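Local structure of glycerol-3-phosphate dehydrogenase [NAD(+)] 1 (Saccharomyces cerevisiae, 4FGW) at residues P34-I40 against V118-N124; V145-C150 against I174-L179; F254-W260 against M376-P380. The protein catalyses the NAD-dependent interconversion of sn-glycerol 3-phosphate and dihydroxyacetone phosphate, driving glycerol accumulation during hyperosmotic stress. One frame throughout, in Å; residues are numbered along the deposited sequence.

Interaction 1: residues P34-I40 against V118-N124; sequences PFKVTVI and VDIIVFN
Strands 35-40 and 120-123 run parallel, their axes approaching to 4.7 Å and their N-to-C directions 20° apart. They illustrate the central pairing of a Rossmann fold, in which the chain builds strands 67-71 and 105-108 to one side before returning to the first strand's other edge. V37, T38, V39 and I40 face I120, I121, V122 and F123 in turn. Alternate residues supply the ladder: I120 N to K36 O (3.1 Å), T38 N to I120 O (3.0 Å), V122 N to T38 O (2.8 Å), I40 N to V122 O (2.9 Å) and N124 N to I40 O (2.8 Å), while V37 and V39 bond strand 67-71. V37 and V39, both t, share a face with I120 and V122, packed by helices 44-59 and 215-222; V37 CG1 lies 4.0 Å from V122 CG2. On the other face I40 (m, m) sets CG1 3.7 Å from I121 CG2, and T38 OG1 bonds S114 O. The first strand thereby delivers the G41-G46 segment, which by similarity binds NAD(+). At the opposite end D119 (chi1 m) grips K36 twice: D119 N reaches K36 O at 3.0 Å, and K36 N points almost straight at D119 OD2, 2.9 Å away.

Interaction 2: residues V145-C150 against I174-L179; sequences VRAISC and IQCGAL
I148, in the m, m rotamer, folds its CD1 over G177, 3.9 Å from G177 CA; a beta carbon there would clash, so the glycine makes room in this parallel pair of the Rossmann-type sheet. The axes of strands 146-149 and 175-179 approach to 4.3 Å, their N-to-C directions 29° apart, with A147 beside C176, I148 beside G177 and S149 beside A178. Four hydrogen bonds hold that register: A147 N to Q175 O (2.7 Å), G177 N to A147 O (2.9 Å), S149 N to G177 O (2.9 Å) and L179 N to S149 O (2.9 Å). On the face turned to helix 164-172, A147 CB meets I174 CD1 at 3.8 Å and C176 SG at 4.0 Å. On the opposite face I148 CG2 touches L179 CB at 3.9 Å, whereas R146 sends its guanidinium to salt bridges with D205 and D212. The strands' C-terminal ends approach the probable cofactor site, L179 lying about 4 Å from W45 between side chains; there C150 SG rests 4.0 Å from L179 CB.

Interaction 3: residues F254-W260 against M376-P380; sequences FVEGLGW and MKNLP
A Met-aromatic contact marks this junction: M376 SD sits 4.7 Å from the centroid of the F254 ring, 44° off its normal, and M376 CE comes 3.7 Å from F254 CD2. The site belongs to the helical C-terminal domain of the glycerol-3-phosphate dehydrogenase family, where the end of helix 235-257 meets the turn leading into helix 379-383. The first segment continues helix 235-257 through its last turn and ends in a Schellman motif at G259 (phi 84°), with W260 N bonded to V255 O at 3.1 Å and G259 N to E256 O at 2.8 Å. The second makes a type I turn from M376 to L379, M376 itself having phi 73°. The backbones stay apart, CA atoms of F254 and M376 being 6.9 Å and those of L258 and K377 7.7 Å distant, so side chains fill the gap. M376 extends as t, t, m toward the helix. L258 (m, t) brings CD1 within 4.3 Å of M376 CG and CD2 within 4.0 Å of K377 CG, and L379 (t, p) sets CD2 4.1 Å from V255 CG2. W193 of the second subunit packs on both W260 and P380, placing the contact at the dimer interface. The W260 indole (chi1 m, chi2 -8°) reaches across beyond the Schellman turn: W260 CH2, at the ring edge, comes 3.4 Å from K377 O, and W260 CZ3 lies 3.6 Å from P380 CG.

How the interactions relate
Interactions 1 and 2 belong to one continuous sheet, their centres 9 Å apart, and strands 120-123 and 146-149 join them: F123 N lies 2.7 Å from I148 O and F123 O 2.8 Å from C150 N, both probable hydrogen bonds. Their C-terminal ends converge on W45, part of the NAD(+) site assigned by similarity. Interaction 3 stands apart in the C-terminal domain, centred about 46 Å from interaction 1 and 40 Å from interaction 2, across the centre of the chain. Its helix 235-257 nevertheless carries K245, the probable proton acceptor. Together they illustrate two ways of joining distant segments: backbone ladders in the Rossmann-type sheet, and side-chain packing between helix ends in the C-terminal domain.

Interaction 1: residues P34-I40 against V118-N124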
loop_
_atom_site.group_PDB
_atom_site.type_symbol
_atom_site.label_atom_id
_atom_site.label_comp_id
_atom_site.label_asym_id
_atom_site.label_seq_id
_atom_site.Cartn_x
_atom_site.Cartn_y
_atom_site.Cartn_z
ATOM N N PRO A 34 -37.026 15.547 -7.936
ATOM C CA PRO A 34 -36.045 14.534 -7.481
ATOM C C PRO A 34 -35.257 13.969 -8.661
ATOM O O PRO A 34 -35.707 14.068 -9.809
ATOM C CB PRO A 34 -36.908 13.459 -6.799
ATOM C CG PRO A 34 -38.331 13.989 -6.825
ATOM C CD PRO A 34 -38.390 14.985 -7.932
ATOM N N PHE A 35 -34.074 13.405 -8.389
ATOM C CA PHE A 35 -33.200 12.880 -9.438
ATOM C C PHE A 35 -33.520 11.467 -9.909
ATOM O O PHE A 35 -33.476 10.519 -9.123
ATOM C CB PHE A 35 -31.715 13.032 -9.066
ATOM C CG PHE A 35 -31.279 14.444 -8.747
ATOM C CD1 PHE A 35 -31.295 15.436 -9.726
ATOM C CD2 PHE A 35 -30.835 14.780 -7.473
ATOM C CE1 PHE A 35 -30.899 16.745 -9.428
ATOM C CE2 PHE A 35 -30.437 16.089 -7.174
ATOM C CZ PHE A 35 -30.469 17.062 -8.154
ATOM N N LYS A 36 -33.845 11.335 -11.205
ATOM C CA LYS A 36 -34.127 10.055 -11.852
ATOM C C LYS A 36 -32.783 9.455 -12.279
ATOM O O LYS A 36 -31.994 10.132 -12.945
ATOM C CB LYS A 36 -35.060 10.259 -13.052
ATOM C CG LYS A 36 -36.079 9.139 -13.233
ATOM C CD LYS A 36 -37.184 9.515 -14.224
ATOM C CE LYS A 36 -38.392 10.132 -13.556
ATOM N NZ LYS A 36 -39.473 10.421 -14.535
ATOM N N VAL A 37 -32.494 8.215 -11.844
ATOM C CA VAL A 37 -31.215 7.551 -12.134
ATOM C C VAL A 37 -31.372 6.360 -13.090
ATOM O O VAL A 37 -32.254 5.520 -12.899
ATOM C CB VAL A 37 -30.422 7.158 -10.848
ATOM C CG1 VAL A 37 -28.939 6.937 -11.155
ATOM C CG2 VAL A 37 -30.581 8.199 -9.740
ATOM N N THR A 38 -30.501 6.295 -14.111
ATOM C CA THR A 38 -30.441 5.207 -15.087
ATOM C C THR A 38 -29.020 4.647 -15.161
ATOM O O THR A 38 -28.048 5.403 -15.223
ATOM C CB THR A 38 -30.997 5.639 -16.460
ATOM O OG1 THR A 38 -32.378 5.983 -16.322
ATOM C CG2 THR A 38 -30.847 4.558 -17.538
ATOM N N VAL A 39 -28.916 3.313 -15.160
ATOM C CA VAL A 39 -27.656 2.584 -15.279
ATOM C C VAL A 39 -27.599 1.941 -16.672
ATOM O O VAL A 39 -28.494 1.171 -17.035
ATOM C CB VAL A 39 -27.470 1.545 -14.137
ATOM C CG1 VAL A 39 -26.156 0.772 -14.288
ATOM C CG2 VAL A 39 -27.536 2.217 -12.772
ATOM N N ILE A 40 -26.567 2.282 -17.459
ATOM C CA ILE A 40 -26.346 1.699 -18.790
ATOM C C ILE A 40 -25.311 0.584 -18.566
ATOM O O ILE A 40 -24.122 0.892 -18.420
ATOM C CB ILE A 40 -25.860 2.774 -19.818
ATOM C CG1 ILE A 40 -26.793 4.023 -19.900
ATOM C CG2 ILE A 40 -25.577 2.165 -21.202
ATOM C CD1 ILE A 40 -28.278 3.815 -20.264
ATOM N N VAL A 118 -33.811 11.760 -17.788
ATOM C CA VAL A 118 -33.122 11.119 -16.732
ATOM C C VAL A 118 -32.191 12.217 -16.323
ATOM O O VAL A 118 -31.816 13.044 -17.127
ATOM C CB VAL A 118 -32.313 9.991 -17.313
ATOM C CG1 VAL A 118 -31.189 10.548 -18.115
ATOM C CG2 VAL A 118 -31.838 9.060 -16.261
ATOM N N ASP A 119 -31.814 12.213 -15.064
ATOM C CA ASP A 119 -31.001 13.266 -14.470
ATOM C C ASP A 119 -29.569 12.773 -14.329
ATOM O O ASP A 119 -28.641 13.498 -14.691
ATOM C CB ASP A 119 -31.577 13.727 -13.122
ATOM C CG ASP A 119 -32.942 14.365 -13.243
ATOM O OD1 ASP A 119 -33.019 15.512 -13.736
ATOM O OD2 ASP A 119 -33.936 13.718 -12.849
ATOM N N ILE A 120 -29.391 11.530 -13.823
ATOM C CA ILE A 120 -28.076 10.921 -13.609
ATOM C C ILE A 120 -27.920 9.617 -14.403
ATOM O O ILE A 120 -28.722 8.693 -14.235
ATOM C CB ILE A 120 -27.760 10.719 -12.090
ATOM C CG1 ILE A 120 -28.072 11.992 -11.250
ATOM C CG2 ILE A 120 -26.302 10.247 -11.877
ATOM C CD1 ILE A 120 -28.303 11.756 -9.744
ATOM N N ILE A 121 -26.876 9.541 -15.252
ATOM C CA ILE A 121 -26.552 8.323 -16.001
ATOM C C ILE A 121 -25.303 7.685 -15.390
ATOM O O ILE A 121 -24.277 8.351 -15.236
ATOM C CB ILE A 121 -26.426 8.505 -17.548
ATOM C CG1 ILE A 121 -27.739 9.020 -18.172
ATOM C CG2 ILE A 121 -26.010 7.179 -18.215
ATOM C CD1 ILE A 121 -27.650 9.450 -19.654
ATOM N N VAL A 122 -25.402 6.397 -15.031
ATOM C CA VAL A 122 -24.283 5.633 -14.479
ATOM C C VAL A 122 -23.854 4.667 -15.596
ATOM O O VAL A 122 -24.607 3.752 -15.933
ATOM C CB VAL A 122 -24.639 4.910 -13.150
ATOM C CG1 VAL A 122 -23.430 4.166 -12.590
ATOM C CG2 VAL A 122 -25.187 5.889 -12.118
ATOM N N PHE A 123 -22.703 4.929 -16.240
ATOM C CA PHE A 123 -22.222 4.066 -17.324
ATOM C C PHE A 123 -21.449 2.918 -16.722
ATOM O O PHE A 123 -20.503 3.136 -15.961
ATOM C CB PHE A 123 -21.344 4.836 -18.315
ATOM C CG PHE A 123 -22.083 5.860 -19.133
ATOM C CD1 PHE A 123 -22.127 7.192 -18.734
ATOM C CD2 PHE A 123 -22.727 5.499 -20.314
ATOM C CE1 PHE A 123 -22.798 8.142 -19.508
ATOM C CE2 PHE A 123 -23.400 6.450 -21.082
ATOM C CZ PHE A 123 -23.424 7.766 -20.678
ATOM N N ASN A 124 -21.876 1.696 -17.027
ATOM C CA ASN A 124 -21.236 0.491 -16.514
ATOM C C ASN A 124 -21.291 -0.656 -17.535
ATOM O O ASN A 124 -21.909 -1.700 -17.306
ATOM C CB ASN A 124 -21.809 0.111 -15.140
ATOM C CG ASN A 124 -20.879 -0.703 -14.284
ATOM O OD1 ASN A 124 -20.953 -0.660 -13.056
ATOM N ND2 ASN A 124 -19.980 -1.462 -14.901
#

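Interaction 2: residues V145-C150 against I174-L179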
loop_
_atom_site.group_PDB
_atom_site.type_symbol
_atom_site.label_atom_id
_atom_site.label_comp_id
_atom_site.label_asym_id
_atom_site.label_seq_id
_atom_site.Cartn_x
_atom_site.Cartn_y
_atom_site.Cartn_z
ATOM N N VAL A 145 -28.133 16.681 -18.100
ATOM C CA VAL A 145 -27.733 15.366 -17.607
ATOM C C VAL A 145 -26.262 15.351 -17.183
ATOM O O VAL A 145 -25.401 15.928 -17.854
ATOM C CB VAL A 145 -28.092 14.208 -18.585
ATOM C CG1 VAL A 145 -27.782 12.842 -17.977
ATOM C CG2 VAL A 145 -29.557 14.269 -19.002
ATOM N N ARG A 146 -26.014 14.747 -16.019
ATOM C CA ARG A 146 -24.695 14.557 -15.429
ATOM C C ARG A 146 -24.480 13.057 -15.385
ATOM O O ARG A 146 -25.442 12.306 -15.208
ATOM C CB ARG A 146 -24.608 15.184 -14.022
ATOM C CG ARG A 146 -25.162 16.617 -13.902
ATOM C CD ARG A 146 -24.478 17.622 -14.809
ATOM N NE ARG A 146 -24.852 18.995 -14.476
ATOM C CZ ARG A 146 -24.408 20.067 -15.123
ATOM N NH1 ARG A 146 -23.574 19.935 -16.147
ATOM N NH2 ARG A 146 -24.795 21.279 -14.750
ATOM N N ALA A 147 -23.242 12.615 -15.601
ATOM C CA ALA A 147 -22.952 11.186 -15.646
ATOM C C ALA A 147 -21.793 10.745 -14.761
ATOM O O ALA A 147 -20.994 11.569 -14.317
ATOM C CB ALA A 147 -22.719 10.753 -17.090
ATOM N N ILE A 148 -21.725 9.428 -14.497
ATOM C CA ILE A 148 -20.658 8.758 -13.752
ATOM C C ILE A 148 -20.259 7.518 -14.556
ATOM O O ILE A 148 -21.124 6.735 -14.945
ATOM C CB ILE A 148 -21.042 8.434 -12.270
ATOM C CG1 ILE A 148 -21.267 9.722 -11.417
ATOM C CG2 ILE A 148 -20.049 7.456 -11.592
ATOM C CD1 ILE A 148 -19.980 10.647 -11.070
ATOM N N SER A 149 -18.955 7.362 -14.826
ATOM C CA SER A 149 -18.412 6.213 -15.548
ATOM C C SER A 149 -17.771 5.247 -14.548
ATOM O O SER A 149 -16.912 5.655 -13.770
ATOM C CB SER A 149 -17.384 6.667 -16.582
ATOM O OG SER A 149 -16.700 5.571 -17.167
ATOM N N CYS A 150 -18.207 3.977 -14.571
ATOM C CA CYS A 150 -17.676 2.883 -13.751
ATOM C C CYS A 150 -16.650 2.069 -14.576
ATOM O O CYS A 150 -16.261 0.971 -14.184
ATOM C CB CYS A 150 -18.813 1.991 -13.260
ATOM S SG CYS A 150 -20.038 2.837 -12.243
ATOM N N ILE A 174 -22.246 16.004 -22.054
ATOM C CA ILE A 174 -22.664 15.928 -20.650
ATOM C C ILE A 174 -21.477 15.839 -19.704
ATOM O O ILE A 174 -20.471 15.224 -20.066
ATOM C CB ILE A 174 -23.700 14.778 -20.436
ATOM C CG1 ILE A 174 -23.098 13.369 -20.746
ATOM C CG2 ILE A 174 -24.988 15.054 -21.250
ATOM C CD1 ILE A 174 -23.992 12.173 -20.392
ATOM N N GLN A 175 -21.589 16.447 -18.494
ATOM C CA GLN A 175 -20.533 16.371 -17.467
ATOM C C GLN A 175 -20.419 14.917 -17.010
ATOM O O GLN A 175 -21.442 14.245 -16.861
ATOM C CB GLN A 175 -20.825 17.304 -16.278
ATOM C CG GLN A 175 -19.627 17.521 -15.336
ATOM C CD GLN A 175 -18.530 18.436 -15.860
ATOM O OE1 GLN A 175 -18.618 19.036 -16.945
ATOM N NE2 GLN A 175 -17.481 18.603 -15.060
ATOM N N CYS A 176 -19.181 14.416 -16.855
ATOM C CA CYS A 176 -18.965 13.014 -16.507
ATOM C C CYS A 176 -17.801 12.767 -15.569
ATOM O O CYS A 176 -16.659 13.104 -15.889
ATOM C CB CYS A 176 -18.870 12.152 -17.767
ATOM S SG CYS A 176 -18.748 10.377 -17.451
ATOM N N GLY A 177 -18.111 12.154 -14.432
ATOM C CA GLY A 177 -17.131 11.766 -13.430
ATOM C C GLY A 177 -16.821 10.285 -13.495
ATOM O O GLY A 177 -17.215 9.607 -14.450
ATOM N N ALA A 178 -16.116 9.762 -12.485
ATOM C CA ALA A 178 -15.757 8.341 -12.453
ATOM C C ALA A 178 -15.965 7.685 -11.092
ATOM O O ALA A 178 -15.999 8.372 -10.079
ATOM C CB ALA A 178 -14.324 8.145 -12.931
ATOM N N LEU A 179 -16.171 6.356 -11.093
ATOM C CA LEU A 179 -16.319 5.509 -9.910
ATOM C C LEU A 179 -15.297 4.377 -10.061
ATOM O O LEU A 179 -15.343 3.636 -11.045
ATOM C CB LEU A 179 -17.755 4.947 -9.785
ATOM C CG LEU A 179 -18.086 4.130 -8.518
ATOM C CD1 LEU A 179 -19.513 4.316 -8.108
ATOM C CD2 LEU A 179 -17.793 2.630 -8.712
#

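Interaction 3: residues F254-W260 against M376-P380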
loop_
_atom_site.group_PDB
_atom_site.type_symbol
_atom_site.label_atom_id
_atom_site.label_comp_id
_atom_site.label_asym_id
_atom_site.label_seq_id
_atom_site.Cartn_x
_atom_site.Cartn_y
_atom_site.Cartn_z
ATOM N N PHE A 254 6.471 -11.364 -10.849
ATOM C CA PHE A 254 7.828 -11.735 -11.255
ATOM C C PHE A 254 8.685 -11.957 -10.022
ATOM O O PHE A 254 9.311 -13.006 -9.868
ATOM C CB PHE A 254 8.468 -10.632 -12.126
ATOM C CG PHE A 254 7.815 -10.346 -13.459
ATOM C CD1 PHE A 254 7.910 -9.087 -14.040
ATOM C CD2 PHE A 254 7.117 -11.337 -14.139
ATOM C CE1 PHE A 254 7.303 -8.820 -15.270
ATOM C CE2 PHE A 254 6.511 -11.069 -15.364
ATOM C CZ PHE A 254 6.609 -9.813 -15.924
ATOM N N VAL A 255 8.651 -10.985 -9.121
ATOM C CA VAL A 255 9.404 -10.955 -7.881
ATOM C C VAL A 255 8.992 -12.060 -6.872
ATOM O O VAL A 255 9.866 -12.653 -6.234
ATOM C CB VAL A 255 9.383 -9.499 -7.371
ATOM C CG1 VAL A 255 8.812 -9.350 -5.968
ATOM C CG2 VAL A 255 10.742 -8.850 -7.517
ATOM N N GLU A 256 7.682 -12.375 -6.793
ATOM C CA GLU A 256 7.131 -13.438 -5.944
ATOM C C GLU A 256 7.544 -14.816 -6.484
ATOM O O GLU A 256 8.089 -15.622 -5.729
ATOM C CB GLU A 256 5.602 -13.338 -5.872
ATOM C CG GLU A 256 5.099 -12.300 -4.883
ATOM C CD GLU A 256 3.593 -12.179 -4.741
ATOM O OE1 GLU A 256 2.862 -12.977 -5.372
ATOM O OE2 GLU A 256 3.141 -11.275 -4.004
ATOM N N GLY A 257 7.314 -15.038 -7.787
ATOM C CA GLY A 257 7.640 -16.265 -8.505
ATOM C C GLY A 257 9.106 -16.643 -8.454
ATOM O O GLY A 257 9.440 -17.830 -8.505
ATOM N N LEU A 258 9.993 -15.628 -8.344
ATOM C CA LEU A 258 11.442 -15.790 -8.210
ATOM C C LEU A 258 11.805 -16.236 -6.777
ATOM O O LEU A 258 12.954 -16.608 -6.523
ATOM C CB LEU A 258 12.166 -14.470 -8.544
ATOM C CG LEU A 258 12.399 -14.134 -10.022
ATOM C CD1 LEU A 258 12.787 -12.676 -10.186
ATOM C CD2 LEU A 258 13.478 -15.011 -10.636
ATOM N N GLY A 259 10.832 -16.175 -5.864
ATOM C CA GLY A 259 10.993 -16.556 -4.465
ATOM C C GLY A 259 11.570 -15.467 -3.582
ATOM O O GLY A 259 12.154 -15.768 -2.538
ATOM N N TRP A 260 11.395 -14.194 -3.980
ATOM C CA TRP A 260 11.932 -13.069 -3.215
ATOM C C TRP A 260 11.052 -12.617 -2.039
ATOM O O TRP A 260 11.519 -11.868 -1.182
ATOM C CB TRP A 260 12.388 -11.920 -4.131
ATOM C CG TRP A 260 13.455 -12.276 -5.138
ATOM C CD1 TRP A 260 14.159 -13.444 -5.222
ATOM C CD2 TRP A 260 13.953 -11.435 -6.186
ATOM N NE1 TRP A 260 15.038 -13.394 -6.276
ATOM C CE2 TRP A 260 14.944 -12.167 -6.878
ATOM C CE3 TRP A 260 13.677 -10.120 -6.594
ATOM C CZ2 TRP A 260 15.644 -11.635 -7.972
ATOM C CZ3 TRP A 260 14.340 -9.608 -7.700
ATOM C CH2 TRP A 260 15.326 -10.354 -8.365
ATOM N N MET A 376 14.596 -10.736 -15.993
ATOM C CA MET A 376 13.657 -10.765 -14.851
ATOM C C MET A 376 14.361 -10.643 -13.495
ATOM O O MET A 376 13.868 -9.932 -12.620
ATOM C CB MET A 376 12.736 -12.001 -14.893
ATOM C CG MET A 376 11.427 -11.834 -14.170
ATOM S SD MET A 376 10.512 -13.394 -14.089
ATOM C CE MET A 376 9.730 -13.401 -15.665
ATOM N N LYS A 377 15.515 -11.321 -13.327
ATOM C CA LYS A 377 16.344 -11.271 -12.115
ATOM C C LYS A 377 17.031 -9.898 -12.012
ATOM O O LYS A 377 17.468 -9.508 -10.928
ATOM C CB LYS A 377 17.428 -12.369 -12.146
ATOM C CG LYS A 377 16.910 -13.806 -12.250
ATOM C CD LYS A 377 18.043 -14.842 -12.143
ATOM C CE LYS A 377 18.838 -15.028 -13.419
ATOM N NZ LYS A 377 20.029 -15.892 -13.208
ATOM N N ASN A 378 17.139 -9.183 -13.152
ATOM C CA ASN A 378 17.765 -7.864 -13.271
ATOM C C ASN A 378 16.850 -6.717 -12.838
ATOM O O ASN A 378 17.292 -5.565 -12.848
ATOM C CB ASN A 378 18.254 -7.635 -14.704
ATOM C CG ASN A 378 19.353 -8.555 -15.183
ATOM O OD1 ASN A 378 19.638 -8.616 -16.380
ATOM N ND2 ASN A 378 20.024 -9.261 -14.280
ATOM N N LEU A 379 15.587 -7.028 -12.460
ATOM C CA LEU A 379 14.572 -6.070 -12.002
ATOM C C LEU A 379 15.110 -5.051 -10.972
ATOM O O LEU A 379 14.987 -3.858 -11.259
ATOM C CB LEU A 379 13.290 -6.799 -11.540
ATOM C CG LEU A 379 11.968 -6.023 -11.487
ATOM C CD1 LEU A 379 11.629 -5.383 -12.811
ATOM C CD2 LEU A 379 10.837 -6.948 -11.125
ATOM N N PRO A 380 15.807 -5.456 -9.862
ATOM C CA PRO A 380 16.376 -4.452 -8.934
ATOM C C PRO A 380 17.356 -3.466 -9.577
ATOM O O PRO A 380 17.301 -2.279 -9.258
ATOM C CB PRO A 380 17.086 -5.309 -7.882
ATOM C CG PRO A 380 16.378 -6.604 -7.918
ATOM C CD PRO A 380 16.069 -6.823 -9.361
#